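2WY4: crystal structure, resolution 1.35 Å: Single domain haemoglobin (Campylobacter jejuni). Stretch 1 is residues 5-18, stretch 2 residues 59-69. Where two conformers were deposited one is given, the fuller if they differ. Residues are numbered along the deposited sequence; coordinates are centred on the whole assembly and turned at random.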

# COMPACT_ATOMS: atom_id res chain seq x y z
N GLN A 5 -7.59 17.02 -3.96
CA GLN A 5 -7.08 15.75 -3.41
C GLN A 5 -6.42 14.87 -4.48
O GLN A 5 -5.40 14.25 -4.21
N ILE A 6 -7.00 14.82 -5.66
CA ILE A 6 -6.40 14.05 -6.76
C ILE A 6 -5.02 14.61 -7.06
O ILE A 6 -4.07 13.86 -7.22
N GLN A 7 -4.92 15.92 -7.17
CA GLN A 7 -3.66 16.54 -7.50
C GLN A 7 -2.61 16.30 -6.42
O GLN A 7 -1.44 16.09 -6.73
N ILE A 8 -3.00 16.32 -5.15
CA ILE A 8 -2.07 16.04 -4.08
C ILE A 8 -1.51 14.63 -4.26
O ILE A 8 -0.30 14.42 -4.14
N ILE A 9 -2.37 13.65 -4.54
CA ILE A 9 -1.87 12.30 -4.75
C ILE A 9 -0.91 12.27 -5.94
O ILE A 9 0.16 11.67 -5.83
N LYS A 10 -1.24 12.91 -7.05
CA LYS A 10 -0.31 12.97 -8.19
C LYS A 10 1.00 13.63 -7.81
O LYS A 10 2.08 13.19 -8.25
N ASP A 11 0.96 14.68 -7.00
CA ASP A 11 2.14 15.41 -6.58
C ASP A 11 3.07 14.51 -5.80
O ASP A 11 4.26 14.74 -5.72
N CYS A 12 2.50 13.48 -5.19
CA CYS A 12 3.28 12.55 -4.39
C CYS A 12 3.96 11.47 -5.21
O CYS A 12 4.87 10.81 -4.69
N VAL A 13 3.56 11.29 -6.47
CA VAL A 13 4.26 10.33 -7.34
C VAL A 13 5.80 10.52 -7.35
O VAL A 13 6.54 9.59 -7.07
N PRO A 14 6.29 11.71 -7.66
CA PRO A 14 7.73 11.92 -7.64
C PRO A 14 8.40 11.65 -6.30
O PRO A 14 9.54 11.18 -6.23
N ILE A 15 7.69 11.95 -5.22
CA ILE A 15 8.23 11.72 -3.89
C ILE A 15 8.45 10.25 -3.68
O ILE A 15 9.45 9.81 -3.12
N LEU A 16 7.49 9.46 -4.14
CA LEU A 16 7.57 8.03 -4.04
C LEU A 16 8.58 7.45 -5.04
O LEU A 16 9.21 6.43 -4.76
N GLN A 17 8.72 8.08 -6.20
CA GLN A 17 9.74 7.64 -7.15
C GLN A 17 11.12 7.78 -6.51
O GLN A 17 12.00 6.94 -6.74
N LYS A 18 11.32 8.84 -5.73
CA LYS A 18 12.62 9.15 -5.18
C LYS A 18 12.91 8.44 -3.88
O LYS A 18 14.04 8.02 -3.63
N ALA A 59 3.82 -0.64 -6.18
CA ALA A 59 2.37 -0.81 -6.19
C ALA A 59 1.66 0.47 -5.71
O ALA A 59 0.56 0.77 -6.21
N ILE A 60 2.23 1.15 -4.71
CA ILE A 60 1.65 2.40 -4.26
C ILE A 60 1.74 3.41 -5.39
O ILE A 60 0.79 4.15 -5.64
N LEU A 61 2.89 3.48 -6.07
CA LEU A 61 3.01 4.36 -7.22
C LEU A 61 1.96 4.05 -8.27
O LEU A 61 1.39 4.94 -8.88
N MET A 62 1.76 2.76 -8.53
CA MET A 62 0.77 2.34 -9.51
C MET A 62 -0.61 2.86 -9.13
O MET A 62 -1.37 3.28 -9.98
N ALA A 63 -0.93 2.80 -7.84
CA ALA A 63 -2.24 3.25 -7.39
C ALA A 63 -2.34 4.79 -7.49
O ALA A 63 -3.35 5.34 -7.93
N ALA A 64 -1.30 5.48 -7.05
CA ALA A 64 -1.32 6.94 -7.11
C ALA A 64 -1.47 7.43 -8.55
O ALA A 64 -2.22 8.35 -8.83
N LYS A 65 -0.75 6.80 -9.47
CA LYS A 65 -0.87 7.14 -10.89
C LYS A 65 -2.28 6.96 -11.42
O LYS A 65 -2.72 7.72 -12.27
N ASN A 66 -2.98 5.97 -10.88
CA ASN A 66 -4.31 5.64 -11.37
C ASN A 66 -5.42 6.00 -10.39
O ASN A 66 -6.53 5.47 -10.46
N ILE A 67 -5.12 6.93 -9.50
CA ILE A 67 -6.08 7.19 -8.42
C ILE A 67 -7.48 7.66 -8.88
O ILE A 67 -8.48 7.39 -8.22
N GLU A 68 -7.56 8.32 -10.04
CA GLU A 68 -8.85 8.76 -10.59
C GLU A 68 -9.64 7.61 -11.20
O GLU A 68 -10.85 7.72 -11.39
N ASN A 69 -8.96 6.52 -11.55
CA ASN A 69 -9.64 5.37 -12.13
C ASN A 69 -8.84 4.11 -11.87
O ASN A 69 -7.97 3.73 -12.69

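The two stretches run roughly antiparallel, with 149° between the N-to-C directions of helix 5-18 and helix 59-65 and a closest axis approach of 9.0 Å. The backbones come nearest at Ala 64, whose CA lies 5.9 Å from the CA of Ile 9.

Ala 59 starts stretch 2 out of reach of stretch 1. Ile 60 (chi1 m, chi2 t) points sideways. Its CG2 meets Leu 16 CD1 at 4.0 Å. Leu 16 points toward stretch 2 and is also m, t.

Leu 61 has the largest covered area in the contact. Its CA-to-CB bond is sideways, but the m, t rotamer brings its end nearer to stretch 1. There CD2 lies 3.5 Å from Leu 16 CB and 3.8 Å from Val 13 CG1. The same CD2 is 3.4 Å from Val 13 O and 4.0 Å from Gln 17 CG, so this one methyl packs against three residues of the helix. Met 62 points away and makes no contact. Ala 63 makes none either.

Ala 64 points toward stretch 1. Its small side chain suits the close approach of the backbones. Its CB touches Ile 9 CG2 at 3.6 Å and Val 13 CG2 at 3.9 Å. Ile 9 is m, m and Val 13 is t.

Lys 65 points away, yet its CG comes within 4.4 Å of Val 13 CG2. The helix of stretch 2 ends here, and its last carbonyls meet Lys 10. Lys 10 starts sideways, but its m, m, t, t chain carries the amine to stretch 2. NZ donates a hydrogen bond to Ala 64 O at 3.0 Å. Lys 10 NZ also lies 2.2 Å from Lys 65 O, too short for a normal hydrogen bond. Lys 10 was deposited in two conformers, of which one is given.

Asn 66 is the first residue to leave helical phi/psi, and its side chain points away. It opens a type I turn that ends at Asn 69. Within the turn, Ile 67 (t, p) points toward stretch 1. Its CG2 packs on Ile 9 CG2 at 4.0 Å and, more loosely, on Ile 6 CG2 at 4.4 Å.

Glu 68 (m, t, chi3 -87°) lays its CG 3.5 Å from Ile 6 CG2. Ile 6 is m, t. Glu 68 OE1 is 4.6 Å from Lys 10 NZ, beyond a salt bridge. Water 1 links them: it accepts from Lys 10 NZ (2.6 Å) and Glu 68 N (2.9 Å) and donates to Glu 68 OE1 (3.3 Å). Asn 69 is out of reach.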

# COMPACT_ATOMS: atom_id res chain seq x y z
CB GLN A 5 -8.18 14.93 -2.75
CG GLN A 5 -8.46 15.36 -1.35
CD GLN A 5 -9.14 14.32 -0.51
OE1 GLN A 5 -9.59 13.28 -1.02
NE2 GLN A 5 -9.21 14.58 0.79
CB ILE A 6 -7.30 14.10 -8.02
CG1 ILE A 6 -8.57 13.28 -7.80
CG2 ILE A 6 -6.56 13.58 -9.25
CD1 ILE A 6 -9.65 13.52 -8.82
CB GLN A 7 -3.81 18.02 -7.81
CG GLN A 7 -2.50 18.65 -8.28
CD GLN A 7 -2.11 18.15 -9.63
OE1 GLN A 7 -2.86 18.31 -10.59
NE2 GLN A 7 -0.95 17.52 -9.72
CB ILE A 8 -2.75 16.16 -2.72
CG1 ILE A 8 -2.85 17.63 -2.35
CG2 ILE A 8 -1.94 15.46 -1.64
CD1 ILE A 8 -3.75 17.93 -1.09
CB ILE A 9 -3.03 11.30 -4.89
CG1 ILE A 9 -3.83 11.20 -3.58
CG2 ILE A 9 -2.52 9.90 -5.32
CD1 ILE A 9 -3.04 10.89 -2.36
CB LYS A 10 -0.93 13.71 -9.38
CG LYS A 10 -2.18 13.07 -9.94
CD LYS A 10 -1.97 11.63 -10.32
CE LYS A 10 -3.15 11.11 -11.13
NZ LYS A 10 -3.03 9.66 -11.39
CB ASP A 11 1.77 16.60 -5.67
CG ASP A 11 1.07 17.74 -6.39
OD1 ASP A 11 1.07 17.84 -7.63
OD2 ASP A 11 0.52 18.63 -5.72
CB CYS A 12 2.41 11.93 -3.29
SG CYS A 12 1.98 13.12 -1.99
CB VAL A 13 3.64 10.25 -8.73
CG1 VAL A 13 4.53 9.43 -9.67
CG2 VAL A 13 2.28 9.63 -8.66
CB PRO A 14 7.88 13.41 -8.00
CG PRO A 14 6.60 13.84 -8.51
CD PRO A 14 5.57 12.89 -8.12
CB ILE A 15 7.26 12.29 -2.82
CG1 ILE A 15 7.13 13.81 -2.99
CG2 ILE A 15 7.70 11.90 -1.42
CD1 ILE A 15 6.11 14.47 -2.01
CB LEU A 16 6.20 7.40 -4.29
CG LEU A 16 5.05 7.67 -3.33
CD1 LEU A 16 3.70 7.38 -3.96
CD2 LEU A 16 5.24 6.80 -2.15
CB GLN A 17 9.70 8.47 -8.45
CG GLN A 17 8.58 8.13 -9.38
CD GLN A 17 8.52 9.04 -10.57
OE1 GLN A 17 8.13 10.18 -10.46
NE2 GLN A 17 8.96 8.54 -11.72
CB LYS A 18 12.75 10.64 -4.96
CG LYS A 18 14.17 11.08 -4.66
CD LYS A 18 14.32 12.60 -4.83
CE LYS A 18 13.74 13.37 -3.67
NZ LYS A 18 14.50 13.14 -2.39
CB ALA A 59 2.00 -1.95 -5.31
CB ILE A 60 2.30 2.88 -2.93
CG1 ILE A 60 2.00 1.88 -1.82
CG2 ILE A 60 1.74 4.25 -2.54
CD1 ILE A 60 2.78 2.08 -0.55
CB LEU A 61 4.38 4.19 -7.86
CG LEU A 61 5.50 4.95 -7.18
CD1 LEU A 61 6.84 4.39 -7.56
CD2 LEU A 61 5.43 6.41 -7.59
CB MET A 62 0.74 0.81 -9.62
CG MET A 62 -0.04 0.27 -10.76
SD MET A 62 0.77 0.75 -12.35
CE MET A 62 0.00 -0.49 -13.39
CB ALA A 63 -2.49 2.78 -5.96
CB ALA A 64 -0.06 7.51 -6.45
CB LYS A 65 0.05 6.27 -11.75
CG LYS A 65 1.54 6.56 -11.66
CD LYS A 65 2.39 5.44 -12.33
CE LYS A 65 1.94 5.10 -13.73
NZ LYS A 65 2.22 6.12 -14.78
CB ASN A 66 -4.38 4.15 -11.72
CG ASN A 66 -3.46 3.79 -12.87
OD1 ASN A 66 -2.41 3.14 -12.67
ND2 ASN A 66 -3.83 4.24 -14.06
CB ILE A 67 -5.51 8.15 -7.39
CG1 ILE A 67 -6.35 8.11 -6.10
CG2 ILE A 67 -5.43 9.54 -7.98
CD1 ILE A 67 -6.43 6.75 -5.46
CB GLU A 68 -8.62 9.81 -11.68
CG GLU A 68 -8.09 11.12 -11.14
CD GLU A 68 -7.78 12.11 -12.26
OE1 GLU A 68 -6.65 12.07 -12.78
OE2 GLU A 68 -8.67 12.90 -12.63
CB ASN A 69 -9.84 5.59 -13.63
CG ASN A 69 -10.60 4.47 -14.30
OD1 ASN A 69 -10.73 4.44 -15.55
ND2 ASN A 69 -11.13 3.55 -13.50
O HOH W 1 -5.51 9.12 -11.97